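Local structure of epidermin leader peptide processing serine protease EpiP (3QFH) at residues T179-Q184 with A385-S390; D281-D284 with K290-L293; V316-Q321 with S326-F331; D320-L325 with F345-Q350; T336-P341 with E411-H416. The protein probably cleaves the leader peptide from the epidermin precursor, as a subtilisin-like serine endopeptidase. All blocks are in the same frame, centred on the assembly; numbering follows the deposited sequence.

Contact 1 (T179-Q184 with A385-S390)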
# COMPACT_ATOMS: atom_id res chain seq x y z
N THR A 179 2.92 4.84 -10.80
CA THR A 179 3.80 4.37 -11.86
C THR A 179 5.16 3.91 -11.31
O THR A 179 5.72 2.93 -11.79
CB THR A 179 3.97 5.44 -12.95
OG1 THR A 179 2.68 5.71 -13.53
CG2 THR A 179 4.92 4.94 -14.03
N MET A 180 5.66 4.61 -10.30
CA MET A 180 6.95 4.28 -9.69
C MET A 180 6.86 2.95 -8.94
O MET A 180 7.77 2.13 -8.99
CB MET A 180 7.38 5.38 -8.73
CG MET A 180 7.52 6.75 -9.36
SD MET A 180 7.99 7.97 -8.14
CE MET A 180 7.59 9.53 -8.93
N VAL A 181 5.73 2.77 -8.25
CA VAL A 181 5.49 1.57 -7.50
C VAL A 181 5.35 0.38 -8.44
O VAL A 181 5.91 -0.67 -8.19
CB VAL A 181 4.23 1.72 -6.57
CG1 VAL A 181 3.80 0.37 -6.02
CG2 VAL A 181 4.52 2.72 -5.42
N SER A 182 4.59 0.55 -9.51
CA SER A 182 4.35 -0.54 -10.46
C SER A 182 5.62 -1.06 -11.09
O SER A 182 5.73 -2.25 -11.41
CB SER A 182 3.40 -0.07 -11.55
OG SER A 182 2.19 0.35 -10.96
N GLY A 183 6.58 -0.16 -11.30
CA GLY A 183 7.86 -0.55 -11.87
C GLY A 183 8.62 -1.50 -10.96
O GLY A 183 9.28 -2.44 -11.45
N GLN A 184 8.52 -1.29 -9.64
CA GLN A 184 9.22 -2.14 -8.68
C GLN A 184 8.69 -3.57 -8.65
O GLN A 184 9.45 -4.50 -8.41
CB GLN A 184 9.19 -1.53 -7.28
CG GLN A 184 10.01 -0.20 -7.17
CD GLN A 184 11.48 -0.39 -7.54
OE1 GLN A 184 12.25 -0.93 -6.77
NE2 GLN A 184 11.85 0.07 -8.71
N ALA A 385 10.10 0.08 -1.26
CA ALA A 385 10.52 -1.18 -0.66
C ALA A 385 9.37 -2.23 -0.66
O ALA A 385 9.56 -3.40 -0.92
CB ALA A 385 11.01 -0.92 0.76
N THR A 386 8.17 -1.75 -0.39
CA THR A 386 6.99 -2.58 -0.26
C THR A 386 6.65 -3.38 -1.51
O THR A 386 6.34 -4.57 -1.41
CB THR A 386 5.78 -1.70 0.22
OG1 THR A 386 6.14 -1.05 1.43
CG2 THR A 386 4.56 -2.51 0.46
N PRO A 387 6.70 -2.75 -2.70
CA PRO A 387 6.40 -3.53 -3.91
C PRO A 387 7.36 -4.67 -4.17
O PRO A 387 6.97 -5.65 -4.84
CB PRO A 387 6.47 -2.49 -5.05
CG PRO A 387 7.17 -1.31 -4.44
CD PRO A 387 6.78 -1.31 -3.00
N LYS A 388 8.59 -4.55 -3.64
CA LYS A 388 9.58 -5.62 -3.77
C LYS A 388 9.13 -6.88 -3.01
O LYS A 388 9.28 -8.02 -3.50
CB LYS A 388 10.96 -5.15 -3.27
CG LYS A 388 11.60 -4.05 -4.12
CD LYS A 388 13.02 -3.75 -3.62
CE LYS A 388 13.72 -2.71 -4.48
NZ LYS A 388 13.03 -1.41 -4.41
N VAL A 389 8.57 -6.66 -1.83
CA VAL A 389 8.03 -7.72 -1.00
C VAL A 389 6.76 -8.27 -1.64
O VAL A 389 6.57 -9.50 -1.66
CB VAL A 389 7.77 -7.26 0.44
CG1 VAL A 389 7.03 -8.34 1.25
CG2 VAL A 389 9.09 -6.85 1.13
N SER A 390 5.89 -7.40 -2.15
CA SER A 390 4.66 -7.90 -2.81
C SER A 390 5.04 -8.79 -4.00
O SER A 390 4.47 -9.88 -4.20
CB SER A 390 3.77 -6.76 -3.31
OG SER A 390 3.24 -5.98 -2.25

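Contact 2 (D281-D284 with K290-L293)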
# COMPACT_ATOMS: atom_id res chain seq x y z
N ASP A 281 8.40 8.54 8.54
CA ASP A 281 8.72 9.63 9.46
C ASP A 281 9.81 9.29 10.44
O ASP A 281 10.06 10.03 11.38
CB ASP A 281 7.45 10.04 10.19
CG ASP A 281 6.40 10.55 9.24
OD1 ASP A 281 6.70 11.51 8.50
OD2 ASP A 281 5.29 10.00 9.21
N GLY A 282 10.46 8.15 10.23
CA GLY A 282 11.55 7.71 11.09
C GLY A 282 11.18 7.57 12.55
O GLY A 282 12.01 7.80 13.43
N ILE A 283 9.95 7.17 12.85
CA ILE A 283 9.57 7.06 14.25
C ILE A 283 9.34 5.61 14.72
O ILE A 283 8.94 4.73 13.95
CB ILE A 283 8.32 7.91 14.57
CG1 ILE A 283 7.05 7.30 13.98
CG2 ILE A 283 8.49 9.35 14.07
CD1 ILE A 283 5.84 8.18 14.20
N ASP A 284 9.68 5.38 15.99
CA ASP A 284 9.42 4.11 16.66
C ASP A 284 7.94 4.19 17.00
O ASP A 284 7.53 4.98 17.87
CB ASP A 284 10.29 3.98 17.92
CG ASP A 284 10.08 2.64 18.66
OD1 ASP A 284 11.00 2.25 19.40
OD2 ASP A 284 9.03 1.97 18.50
N LYS A 290 5.25 10.52 20.26
CA LYS A 290 5.75 10.90 18.96
C LYS A 290 4.70 10.69 17.86
O LYS A 290 4.69 11.42 16.88
CB LYS A 290 7.04 10.16 18.65
CG LYS A 290 7.85 10.79 17.54
CD LYS A 290 9.29 10.28 17.54
CE LYS A 290 10.04 10.74 18.79
NZ LYS A 290 11.42 10.19 18.86
N LEU A 291 3.82 9.70 18.03
CA LEU A 291 2.76 9.46 17.04
C LEU A 291 1.70 10.58 17.10
O LEU A 291 1.35 11.13 16.07
CB LEU A 291 2.07 8.10 17.23
CG LEU A 291 2.78 6.85 16.71
CD1 LEU A 291 1.92 5.61 16.99
CD2 LEU A 291 3.04 6.96 15.23
N LYS A 292 1.21 10.90 18.29
CA LYS A 292 0.22 11.97 18.46
C LYS A 292 0.71 13.27 17.81
O LYS A 292 -0.08 14.03 17.26
CB LYS A 292 -0.08 12.24 19.93
CG LYS A 292 -0.61 11.05 20.71
CD LYS A 292 -1.02 11.47 22.12
CE LYS A 292 -1.14 10.27 23.05
NZ LYS A 292 -2.07 9.22 22.56
N LEU A 293 2.01 13.49 17.87
CA LEU A 293 2.63 14.68 17.30
C LEU A 293 2.47 14.76 15.77
O LEU A 293 2.61 15.83 15.18
CB LEU A 293 4.11 14.72 17.70
CG LEU A 293 4.79 16.07 17.67
CD1 LEU A 293 4.04 17.06 18.57
CD2 LEU A 293 6.23 15.92 18.12
O HOH W 1 11.05 7.32 17.32

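Contact 3 (V316-Q321 with S326-F331)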
# COMPACT_ATOMS: atom_id res chain seq x y z
N VAL A 316 6.27 -3.56 5.77
CA VAL A 316 7.58 -3.52 5.16
C VAL A 316 8.32 -2.23 5.49
O VAL A 316 7.83 -1.14 5.20
CB VAL A 316 7.46 -3.66 3.63
CG1 VAL A 316 8.81 -3.69 2.96
CG2 VAL A 316 6.62 -4.92 3.28
N GLY A 317 9.47 -2.36 6.13
CA GLY A 317 10.33 -1.21 6.38
C GLY A 317 11.34 -1.07 5.22
O GLY A 317 11.51 -1.97 4.40
N SER A 318 12.02 0.06 5.16
CA SER A 318 12.97 0.33 4.07
C SER A 318 14.44 0.36 4.54
O SER A 318 14.75 0.90 5.60
CB SER A 318 12.60 1.68 3.43
OG SER A 318 13.66 2.23 2.65
N THR A 319 15.31 -0.23 3.71
CA THR A 319 16.75 -0.24 3.94
C THR A 319 17.49 0.63 2.88
O THR A 319 17.00 0.87 1.78
CB THR A 319 17.33 -1.70 3.89
OG1 THR A 319 16.99 -2.32 2.65
CG2 THR A 319 16.78 -2.57 5.03
N ASP A 320 18.69 1.08 3.23
CA ASP A 320 19.49 1.86 2.30
C ASP A 320 20.43 0.95 1.51
O ASP A 320 20.28 -0.28 1.55
CB ASP A 320 20.23 3.00 3.03
CG ASP A 320 21.31 2.51 3.98
OD1 ASP A 320 21.64 1.30 3.95
OD2 ASP A 320 21.87 3.35 4.71
N GLN A 321 21.38 1.52 0.76
CA GLN A 321 22.28 0.72 -0.07
C GLN A 321 23.30 -0.11 0.71
O GLN A 321 23.91 -1.00 0.15
CB GLN A 321 22.99 1.56 -1.14
CG GLN A 321 24.06 2.55 -0.64
CD GLN A 321 23.48 3.76 0.01
OE1 GLN A 321 22.28 3.80 0.30
NE2 GLN A 321 24.32 4.77 0.25
N SER A 326 16.68 2.63 6.54
CA SER A 326 16.61 3.99 6.05
C SER A 326 16.27 4.92 7.21
O SER A 326 15.46 4.58 8.08
CB SER A 326 15.53 4.11 5.00
OG SER A 326 15.78 3.26 3.91
N GLU A 327 16.86 6.11 7.21
CA GLU A 327 16.63 7.07 8.30
C GLU A 327 15.16 7.52 8.38
O GLU A 327 14.67 7.87 9.44
CB GLU A 327 17.56 8.29 8.17
CG GLU A 327 17.29 9.25 7.01
CD GLU A 327 17.75 8.74 5.64
OE1 GLU A 327 17.55 9.51 4.67
OE2 GLU A 327 18.29 7.61 5.51
N PHE A 328 14.47 7.48 7.25
CA PHE A 328 13.07 7.88 7.23
C PHE A 328 12.10 6.74 7.54
O PHE A 328 10.90 6.96 7.64
CB PHE A 328 12.72 8.46 5.85
CG PHE A 328 13.07 7.55 4.67
CD1 PHE A 328 14.15 7.85 3.84
CD2 PHE A 328 12.32 6.43 4.39
CE1 PHE A 328 14.48 7.05 2.78
CE2 PHE A 328 12.63 5.61 3.30
CZ PHE A 328 13.72 5.92 2.49
N SER A 329 12.58 5.51 7.68
CA SER A 329 11.65 4.40 7.89
C SER A 329 11.11 4.31 9.31
O SER A 329 11.85 4.33 10.28
CB SER A 329 12.30 3.06 7.55
OG SER A 329 11.30 2.02 7.52
N ASN A 330 9.80 4.23 9.43
CA ASN A 330 9.23 3.92 10.73
C ASN A 330 9.70 2.50 11.07
O ASN A 330 10.15 1.73 10.20
CB ASN A 330 7.71 3.99 10.72
CG ASN A 330 7.17 5.42 10.69
OD1 ASN A 330 7.92 6.42 10.61
ND2 ASN A 330 5.85 5.53 10.76
N PHE A 331 9.62 2.16 12.35
CA PHE A 331 9.99 0.85 12.83
C PHE A 331 9.43 0.63 14.23
O PHE A 331 8.75 1.51 14.78
CB PHE A 331 11.51 0.76 12.89
CG PHE A 331 12.13 1.71 13.88
CD1 PHE A 331 12.53 1.27 15.13
CD2 PHE A 331 12.28 3.06 13.56
CE1 PHE A 331 13.09 2.14 16.04
CE2 PHE A 331 12.85 3.94 14.47
CZ PHE A 331 13.25 3.47 15.72

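Contact 4 (D320-L325 with F345-Q350)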
# COMPACT_ATOMS: atom_id res chain seq x y z
N ASP A 320 18.69 1.08 3.23
CA ASP A 320 19.49 1.86 2.30
C ASP A 320 20.43 0.95 1.51
O ASP A 320 20.28 -0.28 1.55
CB ASP A 320 20.23 3.00 3.03
CG ASP A 320 21.31 2.51 3.98
OD1 ASP A 320 21.64 1.30 3.95
OD2 ASP A 320 21.87 3.35 4.71
N GLN A 321 21.38 1.52 0.76
CA GLN A 321 22.28 0.72 -0.07
C GLN A 321 23.30 -0.11 0.71
O GLN A 321 23.91 -1.00 0.15
CB GLN A 321 22.99 1.56 -1.14
CG GLN A 321 24.06 2.55 -0.64
CD GLN A 321 23.48 3.76 0.01
OE1 GLN A 321 22.28 3.80 0.30
NE2 GLN A 321 24.32 4.77 0.25
N LYS A 322 23.52 0.22 1.99
CA LYS A 322 24.40 -0.60 2.84
C LYS A 322 23.59 -1.57 3.72
O LYS A 322 24.08 -2.09 4.71
CB LYS A 322 25.27 0.32 3.70
CG LYS A 322 26.28 1.09 2.84
CD LYS A 322 27.10 2.09 3.63
CE LYS A 322 28.42 2.40 2.90
NZ LYS A 322 28.26 2.62 1.43
N SER A 323 22.34 -1.83 3.32
CA SER A 323 21.43 -2.71 4.04
C SER A 323 21.07 -2.23 5.46
O SER A 323 20.53 -3.00 6.24
CB SER A 323 21.94 -4.16 4.04
OG SER A 323 21.71 -4.75 2.76
N ASN A 324 21.37 -0.97 5.79
CA ASN A 324 20.99 -0.39 7.08
C ASN A 324 19.60 0.22 6.96
O ASN A 324 19.20 0.63 5.88
CB ASN A 324 22.00 0.67 7.52
CG ASN A 324 23.38 0.09 7.79
OD1 ASN A 324 23.53 -1.09 8.06
ND2 ASN A 324 24.39 0.94 7.74
N LEU A 325 18.86 0.31 8.06
CA LEU A 325 17.51 0.86 7.98
C LEU A 325 17.56 2.30 7.48
O LEU A 325 18.39 3.08 7.92
CB LEU A 325 16.81 0.84 9.33
CG LEU A 325 15.29 1.05 9.28
CD1 LEU A 325 14.65 -0.17 8.67
CD2 LEU A 325 14.74 1.27 10.67
N PHE A 345 18.60 9.41 2.05
CA PHE A 345 18.99 10.77 1.68
C PHE A 345 20.16 11.21 2.54
O PHE A 345 20.44 12.41 2.62
CB PHE A 345 17.81 11.77 1.82
CG PHE A 345 16.72 11.54 0.81
CD1 PHE A 345 16.92 11.84 -0.52
CD2 PHE A 345 15.50 11.03 1.19
CE1 PHE A 345 15.92 11.61 -1.47
CE2 PHE A 345 14.49 10.82 0.26
CZ PHE A 345 14.71 11.11 -1.07
N ALA A 346 20.87 10.25 3.13
CA ALA A 346 22.03 10.56 3.98
C ALA A 346 23.07 11.37 3.23
O ALA A 346 23.59 12.34 3.73
CB ALA A 346 22.65 9.29 4.54
N TYR A 347 23.38 10.97 2.00
CA TYR A 347 24.35 11.69 1.20
C TYR A 347 23.92 13.11 0.90
O TYR A 347 24.74 14.03 0.96
CB TYR A 347 24.60 11.00 -0.12
CG TYR A 347 25.47 9.79 -0.05
CD1 TYR A 347 26.68 9.80 0.68
CD2 TYR A 347 25.17 8.67 -0.80
CE1 TYR A 347 27.51 8.69 0.69
CE2 TYR A 347 25.99 7.58 -0.80
CZ TYR A 347 27.14 7.58 -0.06
OH TYR A 347 27.91 6.47 -0.10
N LEU A 348 22.66 13.29 0.55
CA LEU A 348 22.10 14.60 0.25
C LEU A 348 22.24 15.50 1.44
O LEU A 348 22.72 16.63 1.33
CB LEU A 348 20.63 14.48 -0.17
CG LEU A 348 19.84 15.78 -0.35
CD1 LEU A 348 20.49 16.65 -1.40
CD2 LEU A 348 18.38 15.48 -0.71
N ASN A 349 21.87 14.99 2.61
CA ASN A 349 21.99 15.76 3.85
C ASN A 349 23.45 16.04 4.21
O ASN A 349 23.75 17.07 4.79
CB ASN A 349 21.27 15.04 5.00
CG ASN A 349 19.76 14.90 4.75
OD1 ASN A 349 19.11 15.84 4.31
ND2 ASN A 349 19.21 13.73 5.06
N GLN A 350 24.36 15.13 3.85
CA GLN A 350 25.79 15.32 4.18
C GLN A 350 26.52 16.25 3.20
O GLN A 350 27.37 17.04 3.61
CB GLN A 350 26.53 13.97 4.21
CG GLN A 350 28.05 14.10 4.39
CD GLN A 350 28.81 12.78 4.32
OE1 GLN A 350 28.26 11.72 3.98
NE2 GLN A 350 30.10 12.84 4.63
O HOH W 2 27.23 4.08 -0.93

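Contact 5 (T336-P341 with E411-H416). With SO4 (sulfate ion), chain M.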
# COMPACT_ATOMS: atom_id res chain seq x y z
N THR A 336 7.33 -3.84 12.38
CA THR A 336 8.08 -4.28 11.20
C THR A 336 8.15 -5.82 11.09
O THR A 336 8.56 -6.49 12.04
CB THR A 336 9.51 -3.73 11.26
OG1 THR A 336 9.45 -2.31 11.42
CG2 THR A 336 10.29 -4.08 10.01
N ASP A 337 7.76 -6.35 9.93
CA ASP A 337 7.84 -7.79 9.64
C ASP A 337 9.03 -8.16 8.76
O ASP A 337 9.57 -9.28 8.86
CB ASP A 337 6.56 -8.24 8.93
CG ASP A 337 5.33 -8.11 9.82
OD1 ASP A 337 5.37 -8.63 10.95
OD2 ASP A 337 4.33 -7.50 9.41
N ILE A 338 9.43 -7.22 7.91
CA ILE A 338 10.46 -7.42 6.93
C ILE A 338 10.93 -6.06 6.40
O ILE A 338 10.26 -5.06 6.55
CB ILE A 338 9.88 -8.27 5.77
CG1 ILE A 338 10.96 -8.75 4.81
CG2 ILE A 338 8.81 -7.49 5.04
CD1 ILE A 338 10.49 -9.87 3.87
N ALA A 339 12.09 -6.05 5.76
CA ALA A 339 12.60 -4.84 5.15
C ALA A 339 13.06 -5.11 3.72
O ALA A 339 13.51 -6.21 3.39
CB ALA A 339 13.75 -4.30 5.98
N ALA A 340 12.93 -4.12 2.85
CA ALA A 340 13.43 -4.23 1.48
C ALA A 340 14.06 -2.86 1.16
O ALA A 340 13.76 -1.88 1.84
CB ALA A 340 12.31 -4.56 0.51
N PRO A 341 14.96 -2.79 0.16
CA PRO A 341 15.62 -1.51 -0.20
C PRO A 341 14.66 -0.42 -0.66
O PRO A 341 13.85 -0.62 -1.60
CB PRO A 341 16.53 -1.91 -1.36
CG PRO A 341 16.79 -3.38 -1.14
CD PRO A 341 15.50 -3.92 -0.63
N GLU A 411 5.02 -17.27 5.59
CA GLU A 411 5.97 -17.98 6.47
C GLU A 411 7.24 -18.37 5.74
O GLU A 411 8.31 -18.34 6.32
CB GLU A 411 5.32 -19.19 7.17
CG GLU A 411 4.25 -18.74 8.17
CD GLU A 411 4.78 -17.69 9.18
OE1 GLU A 411 5.85 -17.92 9.78
OE2 GLU A 411 4.13 -16.63 9.37
N LEU A 412 7.13 -18.75 4.47
CA LEU A 412 8.30 -19.08 3.68
C LEU A 412 9.14 -17.79 3.49
O LEU A 412 10.36 -17.80 3.68
CB LEU A 412 7.88 -19.73 2.36
CG LEU A 412 9.00 -20.34 1.52
CD1 LEU A 412 8.46 -21.48 0.65
CD2 LEU A 412 9.75 -19.29 0.68
N LEU A 413 8.47 -16.69 3.17
CA LEU A 413 9.15 -15.41 3.02
C LEU A 413 9.92 -15.08 4.31
O LEU A 413 11.11 -14.80 4.28
CB LEU A 413 8.14 -14.29 2.69
CG LEU A 413 8.69 -12.86 2.62
CD1 LEU A 413 9.52 -12.67 1.37
CD2 LEU A 413 7.58 -11.81 2.66
N TYR A 414 9.24 -15.17 5.44
CA TYR A 414 9.87 -14.81 6.71
C TYR A 414 11.02 -15.70 7.16
O TYR A 414 11.98 -15.20 7.74
CB TYR A 414 8.84 -14.76 7.84
CG TYR A 414 7.79 -13.66 7.73
CD1 TYR A 414 7.99 -12.55 6.91
CD2 TYR A 414 6.67 -13.67 8.57
CE1 TYR A 414 7.05 -11.52 6.84
CE2 TYR A 414 5.74 -12.63 8.52
CZ TYR A 414 5.94 -11.56 7.66
OH TYR A 414 5.01 -10.56 7.60
N GLN A 415 10.90 -17.00 6.93
CA GLN A 415 11.89 -17.97 7.39
C GLN A 415 12.97 -18.31 6.40
O GLN A 415 14.07 -18.62 6.81
CB GLN A 415 11.19 -19.27 7.82
CG GLN A 415 10.18 -19.09 8.94
CD GLN A 415 10.82 -18.55 10.21
OE1 GLN A 415 11.94 -18.92 10.57
NE2 GLN A 415 10.09 -17.68 10.90
N HIS A 416 12.66 -18.28 5.10
CA HIS A 416 13.65 -18.63 4.07
C HIS A 416 13.84 -17.57 3.00
O HIS A 416 14.63 -17.77 2.10
CB HIS A 416 13.25 -19.94 3.37
CG HIS A 416 13.01 -21.07 4.32
ND1 HIS A 416 14.02 -21.89 4.77
CD2 HIS A 416 11.88 -21.48 4.96
CE1 HIS A 416 13.53 -22.78 5.61
NE2 HIS A 416 12.23 -22.55 5.75
S SO4 M . 13.33 -15.59 12.86
O1 SO4 M . 12.07 -16.22 13.23
O2 SO4 M . 14.35 -15.77 13.89
O3 SO4 M . 13.78 -16.15 11.59
O4 SO4 M . 13.11 -14.16 12.69

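Contact 1 (T179-Q184 with A385-S390)
Q184 and V181, on one face of helix 177-186, receive the pyrrolidine ring of P387 from helix 382-400. The two axes run broadly the same way, crossing at -38° with a closest approach of 8.3 Å. The edge of the proline ring formed by CB and CG does the touching. P387 CG lies 3.5 Å from Q184 CB, and P387 CB sits 3.7 Å from V181 O and 4.0 Å from V181 CG1, the branch placed anti to the backbone N (chi1 167°). V181 and P387 cross at about a right angle, carbon meeting carbon except at V181 O. P387 also marks a kink: its N has no hydrogen to give the turn before, and K388 N makes only a weak bond to A385 O.

Beside the proline, Q184 and K388 run side by side in the same direction. Q184 bends at chi2 (-59°), and K388 NZ donates to Q184 OE1, tilted slightly from the amide's carbonyl plane; the refined length of 2.5 Å is very short and best read with caution. The same nitrogen makes a salt bridge with D104 and hydrogen bonds to P341 O and L384 O.

Both helices probably carry catalytic residues, H177 on one and S383 on the other, as in subtilisins, and V181 packs against this presumed triad. A buried lysine ringed by oxygens, one of them a carboxylate, is likely to keep its positive charge, tying both helices to helix 103-108.

Contact 2 (D281-D284 with K290-L293)
I283 meets K290 and L291 across the short link into helix 288-292. Ahead of it, D281 sends OD2 to the hydroxyl of Y238. N330 OD1 accepts from both D281 N and I283 N, and G282 between them has a positive phi (57°).

I283 itself is directed toward helix 288-292. Its CG2 lies 3.7 Å from K290 CD, the two side chains sliding past each other in opposite directions, so the lysine's methylene chain covers the isoleucine. The other branch, CG1, stands between the backbone N and the carbonyl carbon (chi1 73°) and carries CD1 to L291. The refined separation of I283 CD1 and L291 CD2, 3.2 Å, is tighter than normal carbon packing and somewhat doubtful in detail.

At D284 the contact turns polar. Its backbone N donates to a water at 2.7 Å, and the same water accepts from K290 NZ at 3.3 Å; D284 OD2 is taken by N286 N.

K290 thus plays two parts: its methylenes shield the buried isoleucine, while its ammonium group, on an exposed residue, reaches the loop backbone through water.

Contact 3 (V316-Q321 with S326-F331)
Strand 314-319 of the central parallel sheet meets the loop after it here, S318 being gripped by S326 and S329. Two nearly straight bonds hold its backbone: S326 N donates to S318 O at 2.8 Å, and S318 N donates to S329 OG at 3.2 Å with an N-H...O angle of 170°. The S329 hydroxyl, set anti to its own backbone N (chi1 -169°), is therefore an acceptor from the strand and also a donor, giving its proton to N330 O in the carbonyl plane, on a lone pair.

The side chains of S318 and S326 continue the network: S318 OG donates to S326 OG at 2.7 Å, and S326 OG is bonded in turn to G343 O. Over this pair leans the F328 ring: S326 CB lies against one face, offset toward the rim, while S318 OG approaches F328 CE2 obliquely at 3.6 Å. A type I turn from S326 to S329, closed by S329 N to S326 O, brings the four residues into place.

V316 pairs with strand 273-277, and G317 and T319 with strand 338-341. The loop thus takes over where strand 273-277 stops, a helix-free link between adjacent parallel strands in a subtilisin-like sheet.

Contact 4 (D320-L325 with F345-Q350)
Q321 reaches Y347 with its amide nitrogen, and this is the close part of a small surface contact. Q321 NE2 stands 3.4 Å from Y347 CE2, approaching the ring obliquely, with amide and ring planes 41° apart. In the glutamine, CG sits between the backbone N and the carbonyl carbon (chi1 70°), and the chain bends again at chi2.

On the solvent side the packing is looser. A water in the plane of the ring, at its edge, lies 2.6 Å from Y347 OH and accepts from Q321 NE2 at 3.2 Å, bridging the two side chains by hydrogen bonds. K322 crosses the tyrosine at about a right angle, but its NZ stays 4.2 Å from Y347 OH.

What presents Q321 and K322 is a well-braced turn. D320 OD1 accepts from K322 N, making an Asx turn, and from N324 N; both bonds measure 2.9 Å and arrive from opposite faces of the carboxylate plane. The backbone adds S323 N to D320 O, closing a type I turn, and D320 N to N324 O at 2.7 Å.

Around this, Q321 also touches W103 of helix 103-108, and S323 OG is bonded to E432. Y347 belongs to the first turn of helix 346-358, where E365 accepts from the N atoms of Y347 and L348; the Y347 ring meets that of Y361 and packs on W356. The turn after strand 314-319 thus faces the start of helix 346-358, with helix 103-108 alongside.

Contact 5 (T336-P341 with E411-H416)
D337 crosses the ring of Y414 obliquely, carboxylate and ring planes 30° apart, while H430 stacks its own ring on that of Y414. The hydroxyl end of the tyrosine does most of the touching: Y414 OH lies 3.1 Å from D337 CB and 3.3 Å from D337 CG. No hydrogen bond spans the two segments; D337 OD2 is instead taken by T315 N. I338 CB approaches Y414 CE1 at 4.4 Å, again obliquely.

The apolar half is I338 against L413, crossing at about a right angle. With CG1 anti to the backbone N (chi1 -170°) and the chain extended beyond it, I338 CD1 comes 3.7 Å from L413 CD2. L413 also packs on V389 and L393 of helix 382-400, continuing the buried layer.

On the exposed side of the helix, Q415 NE2 makes a weak bond to O1 of a sulfate ion, probably from the crystallisation liquor, which H430 ND1 also binds.

Strand 338-341 is an outermost strand of the parallel sheet, hydrogen-bonded through I338 to G317; helix 406-416 packs over its beginning, a helix-on-sheet layer of the subtilisin-like alpha/beta fold.

In the fold
Contact 1 touches the presumed catalytic triad (S383, H177 and D130) through V181; it also packs on contact 3 through T386 and V389 on V316. Contact 5 is joined to contact 1 by K388 NZ to P341 O, 3.0 Å, and by packing of V389 on L413. Contacts 3 and 5 share the sheet, with G317 N bonded to I338 O at 2.8 Å. From contact 3, G282 N to F328 O, 2.9 Å, leads to contact 2, and E327 OE1 to F345 N, 2.8 Å, leads to the surface contact 4, which also shares D320 and Q321. Contacts 1 and 2 do not touch, their centres about 24 Å apart.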